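Local coordinates for minor capsid protein (Enterobacteria phage PRD1, PDB 1YQ5) that is the C-terminal domain of spike protein P5, a homotrimer that with P31 and P2 forms the spikes at the five-fold capsid vertices, essential for infectivity, at residues A[8-13]-A[33-38]; A[26-31]-A[78-83]; A[65-70]-A[134-139]. One frame throughout, in Å; residues are numbered along the deposited sequence.

Interaction 1: A[8-13]-A[33-38]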
# COMPACT_ATOMS: atom_id res chain seq x y z
N SER A 8 -13.56 6.08 -7.43
CA SER A 8 -13.19 4.68 -7.56
C SER A 8 -13.64 4.22 -8.93
O SER A 8 -14.81 4.38 -9.30
CB SER A 8 -13.86 3.85 -6.45
OG SER A 8 -13.39 2.51 -6.47
N LEU A 9 -12.72 3.64 -9.70
CA LEU A 9 -13.01 3.20 -11.05
C LEU A 9 -12.68 1.74 -11.31
O LEU A 9 -11.79 1.17 -10.68
CB LEU A 9 -12.23 4.05 -12.05
CG LEU A 9 -12.24 5.57 -11.89
CD1 LEU A 9 -11.18 6.18 -12.81
CD2 LEU A 9 -13.62 6.12 -12.21
N MSE A 10 -13.41 1.16 -12.25
CA MSE A 10 -13.18 -0.22 -12.67
C MSE A 10 -12.84 -0.08 -14.16
O MSE A 10 -13.66 0.39 -14.95
CB MSE A 10 -14.43 -1.07 -12.46
CG MSE A 10 -14.18 -2.58 -12.57
SE MSE A 10 -14.04 -3.16 -14.41
CE MSE A 10 -15.93 -3.11 -14.83
N TYR A 11 -11.63 -0.49 -14.51
CA TYR A 11 -11.09 -0.39 -15.86
C TYR A 11 -10.91 -1.78 -16.47
O TYR A 11 -10.27 -2.65 -15.87
CB TYR A 11 -9.75 0.34 -15.76
CG TYR A 11 -9.19 0.96 -17.02
CD1 TYR A 11 -9.92 1.89 -17.76
CD2 TYR A 11 -7.88 0.70 -17.42
CE1 TYR A 11 -9.35 2.55 -18.85
CE2 TYR A 11 -7.30 1.35 -18.51
CZ TYR A 11 -8.04 2.28 -19.22
OH TYR A 11 -7.46 2.95 -20.27
N SER A 12 -11.47 -1.99 -17.66
CA SER A 12 -11.36 -3.28 -18.35
C SER A 12 -11.49 -3.05 -19.85
O SER A 12 -11.73 -1.93 -20.28
CB SER A 12 -12.48 -4.22 -17.90
OG SER A 12 -13.73 -3.76 -18.39
N THR A 13 -11.37 -4.12 -20.63
CA THR A 13 -11.50 -4.00 -22.08
C THR A 13 -12.92 -3.55 -22.42
O THR A 13 -13.16 -2.97 -23.48
CB THR A 13 -11.24 -5.34 -22.80
OG1 THR A 13 -12.13 -6.34 -22.29
CG2 THR A 13 -9.80 -5.78 -22.59
N GLY A 33 -13.38 6.37 -20.31
CA GLY A 33 -14.39 5.34 -20.43
C GLY A 33 -14.47 4.36 -19.28
O GLY A 33 -15.21 3.38 -19.35
N ALA A 34 -13.71 4.61 -18.21
CA ALA A 34 -13.73 3.72 -17.06
C ALA A 34 -15.08 3.78 -16.37
O ALA A 34 -15.77 4.80 -16.41
CB ALA A 34 -12.63 4.12 -16.08
N LEU A 35 -15.47 2.68 -15.73
CA LEU A 35 -16.74 2.63 -15.02
C LEU A 35 -16.56 3.24 -13.63
O LEU A 35 -15.68 2.84 -12.88
CB LEU A 35 -17.21 1.17 -14.87
CG LEU A 35 -18.45 0.93 -14.00
CD1 LEU A 35 -19.65 1.65 -14.60
CD2 LEU A 35 -18.72 -0.56 -13.89
N THR A 36 -17.40 4.22 -13.30
CA THR A 36 -17.31 4.84 -11.99
C THR A 36 -18.04 3.96 -10.97
O THR A 36 -19.25 3.78 -11.05
CB THR A 36 -17.91 6.25 -11.99
OG1 THR A 36 -17.18 7.07 -12.91
CG2 THR A 36 -17.84 6.88 -10.59
N VAL A 37 -17.28 3.40 -10.04
CA VAL A 37 -17.84 2.53 -9.01
C VAL A 37 -18.38 3.36 -7.85
O VAL A 37 -19.39 3.03 -7.25
CB VAL A 37 -16.77 1.56 -8.47
CG1 VAL A 37 -17.34 0.74 -7.32
CG2 VAL A 37 -16.29 0.65 -9.60
N ASN A 38 -17.68 4.45 -7.54
CA ASN A 38 -18.10 5.32 -6.46
C ASN A 38 -17.42 6.67 -6.65
O ASN A 38 -16.26 6.74 -7.06
CB ASN A 38 -17.69 4.72 -5.11
CG ASN A 38 -18.14 5.58 -3.93
OD1 ASN A 38 -19.34 5.76 -3.70
ND2 ASN A 38 -17.18 6.10 -3.18
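The carbonyl oxygen of S8 is gripped by two successive backbone amides of the facing strand: V37 N lies 2.8 Å from S8 O, and N38 N makes a weak, longer bond to the same S8 O at 3.4 Å. S8 N in turn donates to N38 O, so both V37 and N38 face the single residue S8, the signature of a classic beta bulge. Past the extra residue the antiparallel ladder resumes with the reciprocal bonds of M10 and L35, M10 N to L35 O at 2.9 Å and L35 N to M10 O at 3.0 Å.

Side chains separate onto two faces. On one, M10 and V37 meet where CG2 of V37 packs against CB of M10 at 3.8 Å; with CG1 of V37 anti to the backbone N (chi1 176°), CG2 falls beside that N and is the methyl that meets M10. The selenomethionine chain of M10 bends at both chi2 and chi3, and its terminal CE touches CD2 of L35 at 3.9 Å. S8 also belongs to this face; its OG bonds to T139, and Y108 of the second subunit packs on S8, V37 and N38. On the other face CD2 of L9 comes to 3.8 Å from OG1 of T36, a hydroxyl that is bonded to K46. Here the CB of A34 fits between CB and CD1 of L9 and the CD1 atom of the Y11 ring, which it approaches obliquely at 3.9 Å. The Y11 OH hydrogen-bonds to D30 O.

The arrangement is a classic bulge between strand 35-40, the outermost strand of this chain's five-stranded antiparallel sheet, and its neighbour, in a jelly-roll domain.

Interaction 2: A[26-31]-A[78-83]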
# COMPACT_ATOMS: atom_id res chain seq x y z
N LEU A 26 5.02 1.00 -20.45
CA LEU A 26 4.07 1.70 -19.60
C LEU A 26 3.51 2.93 -20.29
O LEU A 26 4.14 3.98 -20.32
CB LEU A 26 4.73 2.10 -18.28
CG LEU A 26 5.08 0.95 -17.32
CD1 LEU A 26 5.79 1.52 -16.10
CD2 LEU A 26 3.81 0.21 -16.91
N THR A 27 2.32 2.77 -20.86
CA THR A 27 1.64 3.87 -21.54
C THR A 27 0.49 4.27 -20.64
O THR A 27 -0.35 3.44 -20.29
CB THR A 27 1.07 3.41 -22.91
OG1 THR A 27 2.14 2.93 -23.73
CG2 THR A 27 0.38 4.57 -23.61
N ASP A 28 0.45 5.54 -20.25
CA ASP A 28 -0.60 6.03 -19.36
C ASP A 28 -2.00 5.74 -19.88
O ASP A 28 -2.27 5.84 -21.08
CB ASP A 28 -0.40 7.52 -19.09
CG ASP A 28 0.90 7.80 -18.36
OD1 ASP A 28 1.31 6.95 -17.54
OD2 ASP A 28 1.51 8.86 -18.59
N PHE A 29 -2.88 5.37 -18.96
CA PHE A 29 -4.26 5.01 -19.28
C PHE A 29 -5.24 6.16 -19.50
O PHE A 29 -5.25 7.14 -18.76
CB PHE A 29 -4.84 4.13 -18.17
CG PHE A 29 -4.17 2.79 -18.03
CD1 PHE A 29 -4.11 2.18 -16.78
CD2 PHE A 29 -3.65 2.13 -19.13
CE1 PHE A 29 -3.54 0.91 -16.64
CE2 PHE A 29 -3.07 0.86 -19.00
CZ PHE A 29 -3.02 0.26 -17.75
N ASP A 30 -6.07 6.01 -20.53
CA ASP A 30 -7.12 6.96 -20.84
C ASP A 30 -8.26 6.42 -19.97
O ASP A 30 -8.77 5.33 -20.23
CB ASP A 30 -7.51 6.85 -22.31
CG ASP A 30 -8.74 7.66 -22.66
OD1 ASP A 30 -9.65 7.80 -21.82
OD2 ASP A 30 -8.81 8.16 -23.80
N LEU A 31 -8.65 7.16 -18.94
CA LEU A 31 -9.71 6.69 -18.04
C LEU A 31 -11.10 7.28 -18.30
O LEU A 31 -12.01 7.10 -17.49
CB LEU A 31 -9.31 6.95 -16.59
CG LEU A 31 -8.01 6.31 -16.10
CD1 LEU A 31 -7.74 6.74 -14.66
CD2 LEU A 31 -8.11 4.80 -16.20
N LEU A 78 4.06 -4.80 -13.74
CA LEU A 78 4.69 -3.53 -13.43
C LEU A 78 3.61 -2.46 -13.28
O LEU A 78 2.77 -2.30 -14.17
CB LEU A 78 5.65 -3.13 -14.55
CG LEU A 78 6.61 -4.21 -15.05
CD1 LEU A 78 7.47 -3.63 -16.15
CD2 LEU A 78 7.47 -4.73 -13.90
N LEU A 79 3.63 -1.74 -12.17
CA LEU A 79 2.63 -0.70 -11.94
C LEU A 79 3.28 0.65 -11.70
O LEU A 79 4.33 0.74 -11.07
CB LEU A 79 1.74 -1.07 -10.75
CG LEU A 79 0.82 -2.28 -10.95
CD1 LEU A 79 1.64 -3.55 -10.90
CD2 LEU A 79 -0.24 -2.30 -9.86
N ARG A 80 2.63 1.69 -12.20
CA ARG A 80 3.16 3.04 -12.04
C ARG A 80 2.08 4.10 -11.90
O ARG A 80 1.06 4.08 -12.61
CB ARG A 80 4.05 3.40 -13.23
CG ARG A 80 4.62 4.81 -13.17
CD ARG A 80 5.40 5.15 -14.43
NE ARG A 80 4.51 5.44 -15.55
CZ ARG A 80 4.88 5.42 -16.83
NH1 ARG A 80 6.13 5.11 -17.16
NH2 ARG A 80 4.01 5.74 -17.78
N VAL A 81 2.32 5.03 -10.98
CA VAL A 81 1.43 6.15 -10.74
C VAL A 81 2.30 7.39 -10.82
O VAL A 81 3.40 7.42 -10.26
CB VAL A 81 0.81 6.11 -9.33
CG1 VAL A 81 -0.01 7.37 -9.08
CG2 VAL A 81 -0.07 4.88 -9.18
N LYS A 82 1.82 8.42 -11.51
CA LYS A 82 2.58 9.65 -11.63
C LYS A 82 1.74 10.86 -11.28
O LYS A 82 0.52 10.86 -11.45
CB LYS A 82 3.10 9.83 -13.06
CG LYS A 82 3.94 8.69 -13.58
CD LYS A 82 4.55 9.03 -14.94
CE LYS A 82 3.48 9.24 -15.99
NZ LYS A 82 4.04 9.80 -17.26
N TYR A 83 2.40 11.89 -10.77
CA TYR A 83 1.76 13.15 -10.46
C TYR A 83 2.84 14.22 -10.54
O TYR A 83 3.80 14.21 -9.77
CB TYR A 83 1.13 13.18 -9.06
CG TYR A 83 0.33 14.45 -8.87
CD1 TYR A 83 -0.92 14.59 -9.48
CD2 TYR A 83 0.86 15.55 -8.20
CE1 TYR A 83 -1.62 15.80 -9.42
CE2 TYR A 83 0.18 16.77 -8.14
CZ TYR A 83 -1.06 16.88 -8.76
OH TYR A 83 -1.73 18.09 -8.74
O HOH W 1 7.25 4.79 -19.90
O HOH W 2 1.75 6.14 -14.91
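The guanidinium of R80 carries the CB of L26 over one face, 3.3 Å above its plane and offset toward the rim, while its edge is lined by D28 OD1 and two waters. L26 CB comes to 3.5 Å from R80 NH1, and the leucine crosses R80 obliquely, its CD1 touching CB and, less closely, CD of the arginine. The R80 chain bends only at chi3 (76°), which turns NE away from the extended course of the aliphatic part.

D28 OD1 lies close to the guanidinium plane and accepts from R80 NH2 at 3.0 Å in a nearly straight bond, N-H...O 161°. The carboxylate itself is turned 69° from the guanidinium, and NH2 reaches OD1 from above the carboxylate plane. The other oxygen, OD2, offers its syn lone pair to K82 NZ at 3.0 Å. The aspartate thus bridges two cationic side chains that project from the same face of strand 78-83, with one oxygen for each.

R80 NH2 also makes a weak bond to L26 O. One water bridges L26 O and R80 NH1; another accepts from R80 NE at 2.9 Å and lies within hydrogen-bonding distance of D28 OD1. At the leucine end, CD2 of L26 meets the carbonyl oxygen of L78, with L78 CB a little farther off, and L97 of the third subunit packs on L26.

Loop residues 26-28 are thereby held to the strand by a salt-bridge network with an aliphatic flank. One carboxylate shared between an arginine and a lysine would be expected to stay ionised, and it would offset part of the positive charge concentrated at this partly exposed surface.

Interaction 3: A[65-70]-A[134-139]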
# COMPACT_ATOMS: atom_id res chain seq x y z
N MSE A 65 -4.11 1.12 -7.00
CA MSE A 65 -4.39 0.59 -8.31
C MSE A 65 -4.06 -0.88 -8.25
O MSE A 65 -2.95 -1.26 -7.85
CB MSE A 65 -3.56 1.26 -9.41
CG MSE A 65 -3.75 0.54 -10.74
SE MSE A 65 -2.98 1.44 -12.26
CE MSE A 65 -1.13 1.51 -11.61
N THR A 66 -5.02 -1.71 -8.62
CA THR A 66 -4.84 -3.16 -8.61
C THR A 66 -5.20 -3.76 -9.96
O THR A 66 -5.93 -3.17 -10.74
CB THR A 66 -5.74 -3.82 -7.55
OG1 THR A 66 -7.10 -3.46 -7.79
CG2 THR A 66 -5.34 -3.37 -6.15
N VAL A 67 -4.66 -4.95 -10.22
CA VAL A 67 -4.96 -5.64 -11.46
C VAL A 67 -4.95 -7.14 -11.28
O VAL A 67 -4.16 -7.69 -10.51
CB VAL A 67 -3.93 -5.30 -12.58
CG1 VAL A 67 -2.53 -5.71 -12.16
CG2 VAL A 67 -4.32 -6.02 -13.86
N LYS A 68 -5.88 -7.79 -11.98
CA LYS A 68 -5.99 -9.23 -12.02
C LYS A 68 -6.17 -9.53 -13.51
O LYS A 68 -6.99 -8.91 -14.18
CB LYS A 68 -7.22 -9.75 -11.25
CG LYS A 68 -7.12 -9.74 -9.73
CD LYS A 68 -5.86 -10.43 -9.22
CE LYS A 68 -5.66 -11.84 -9.79
NZ LYS A 68 -6.73 -12.82 -9.42
N ASN A 69 -5.36 -10.46 -14.02
CA ASN A 69 -5.44 -10.90 -15.41
C ASN A 69 -5.00 -12.35 -15.28
O ASN A 69 -3.88 -12.72 -15.62
CB ASN A 69 -4.47 -10.11 -16.29
CG ASN A 69 -4.69 -10.39 -17.77
OD1 ASN A 69 -4.42 -11.50 -18.24
ND2 ASN A 69 -5.18 -9.40 -18.50
N ASN A 70 -5.93 -13.14 -14.74
CA ASN A 70 -5.73 -14.55 -14.45
C ASN A 70 -5.11 -15.43 -15.52
O ASN A 70 -4.56 -16.48 -15.20
CB ASN A 70 -7.05 -15.15 -13.97
CG ASN A 70 -7.53 -14.50 -12.69
OD1 ASN A 70 -6.96 -13.51 -12.23
ND2 ASN A 70 -8.59 -15.05 -12.09
N TYR A 134 -8.06 -8.28 -18.35
CA TYR A 134 -7.77 -7.64 -17.08
C TYR A 134 -8.92 -6.91 -16.40
O TYR A 134 -9.84 -6.42 -17.04
CB TYR A 134 -6.63 -6.64 -17.29
CG TYR A 134 -6.95 -5.58 -18.32
CD1 TYR A 134 -7.64 -4.42 -17.97
CD2 TYR A 134 -6.60 -5.75 -19.66
CE1 TYR A 134 -7.98 -3.47 -18.93
CE2 TYR A 134 -6.93 -4.80 -20.63
CZ TYR A 134 -7.63 -3.66 -20.25
OH TYR A 134 -7.98 -2.72 -21.19
N ILE A 135 -8.85 -6.87 -15.08
CA ILE A 135 -9.82 -6.14 -14.28
C ILE A 135 -8.92 -5.24 -13.44
O ILE A 135 -8.18 -5.71 -12.58
CB ILE A 135 -10.65 -7.03 -13.35
CG1 ILE A 135 -11.59 -7.91 -14.17
CG2 ILE A 135 -11.48 -6.15 -12.41
CD1 ILE A 135 -12.58 -7.11 -15.00
N ILE A 136 -8.95 -3.95 -13.75
CA ILE A 136 -8.14 -2.98 -13.06
C ILE A 136 -9.04 -2.05 -12.25
O ILE A 136 -10.05 -1.56 -12.74
CB ILE A 136 -7.31 -2.14 -14.06
CG1 ILE A 136 -6.35 -3.05 -14.82
CG2 ILE A 136 -6.55 -1.03 -13.33
CD1 ILE A 136 -5.56 -2.35 -15.91
N ASN A 137 -8.67 -1.85 -10.99
CA ASN A 137 -9.41 -0.96 -10.11
C ASN A 137 -8.47 0.15 -9.68
O ASN A 137 -7.34 -0.11 -9.28
CB ASN A 137 -9.93 -1.72 -8.89
CG ASN A 137 -11.13 -2.59 -9.22
OD1 ASN A 137 -12.25 -2.10 -9.35
ND2 ASN A 137 -10.89 -3.88 -9.35
N ILE A 138 -8.95 1.38 -9.79
CA ILE A 138 -8.17 2.55 -9.41
C ILE A 138 -9.03 3.40 -8.49
O ILE A 138 -10.14 3.79 -8.85
CB ILE A 138 -7.78 3.37 -10.66
CG1 ILE A 138 -6.83 2.55 -11.54
CG2 ILE A 138 -7.13 4.68 -10.23
CD1 ILE A 138 -6.53 3.17 -12.89
N THR A 139 -8.52 3.68 -7.30
CA THR A 139 -9.24 4.47 -6.32
C THR A 139 -8.35 5.54 -5.72
O THR A 139 -7.21 5.26 -5.32
CB THR A 139 -9.80 3.59 -5.19
OG1 THR A 139 -10.72 2.64 -5.73
CG2 THR A 139 -10.50 4.44 -4.14
O HOH W 3 -8.32 -5.04 -9.85
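T66 and N137 form one of the two hydrogen-bonded pairs, T66 N to N137 O at 2.9 Å and N137 N to T66 O at 3.1 Å; K68 and I135 repeat the exchange two residues on. Between and just beyond these rungs, CA-H groups of V67 and I136, and of M65 and Y134, approach the same oxygens.

The non-hydrogen-bonded pairs set their side chains side by side on the face opposite T66. CG2 of V67 packs on CG1 of I136 at 3.7 Å, and CG of the selenomethionine M65 lies 3.8 Å from CG1 of I138, each pair pointing the same way.

On the other face, T66 OG1 occupies the crowded position between backbone N and carbonyl carbon (chi1 56°), and N137 CB rests 3.5 Å from it. A water joins T66 OG1 and N137 ND2, and donates to I135 O at 2.8 Å.

Farther out, F122 and L124 of strand 119-126 pack against the M65, V67, I136 and I138 side, whereas K68 NZ donates to N70 OD1 and forms a salt bridge to D87 of the second subunit. One face thus packs on the other jelly-roll sheet, while the T66 and K68 side meets a neighbouring subunit.

In the fold
From the N terminus, interaction 1 closes first, pairing strand 5-11 with strand 35-40 across the loop that holds residues 26-31. That loop begins interaction 2 before interaction 1 is complete, so the two cross; interaction 2 reaches forward to strand 76-83 of the other sheet. Interaction 3 starts from strand 59-68 inside the span of interaction 2 and ends on strand 135-142, crossing it too, while interactions 1 and 3 are in series. Strands 5-11 and 135-142 are neighbours, so interactions 1 and 3 build one sheet, through backbone bonds of L9 and Y11. Interaction 2 ties the loop to the opposing sheet, while F29 and L31 of that loop pack on I136 and I138 of the first.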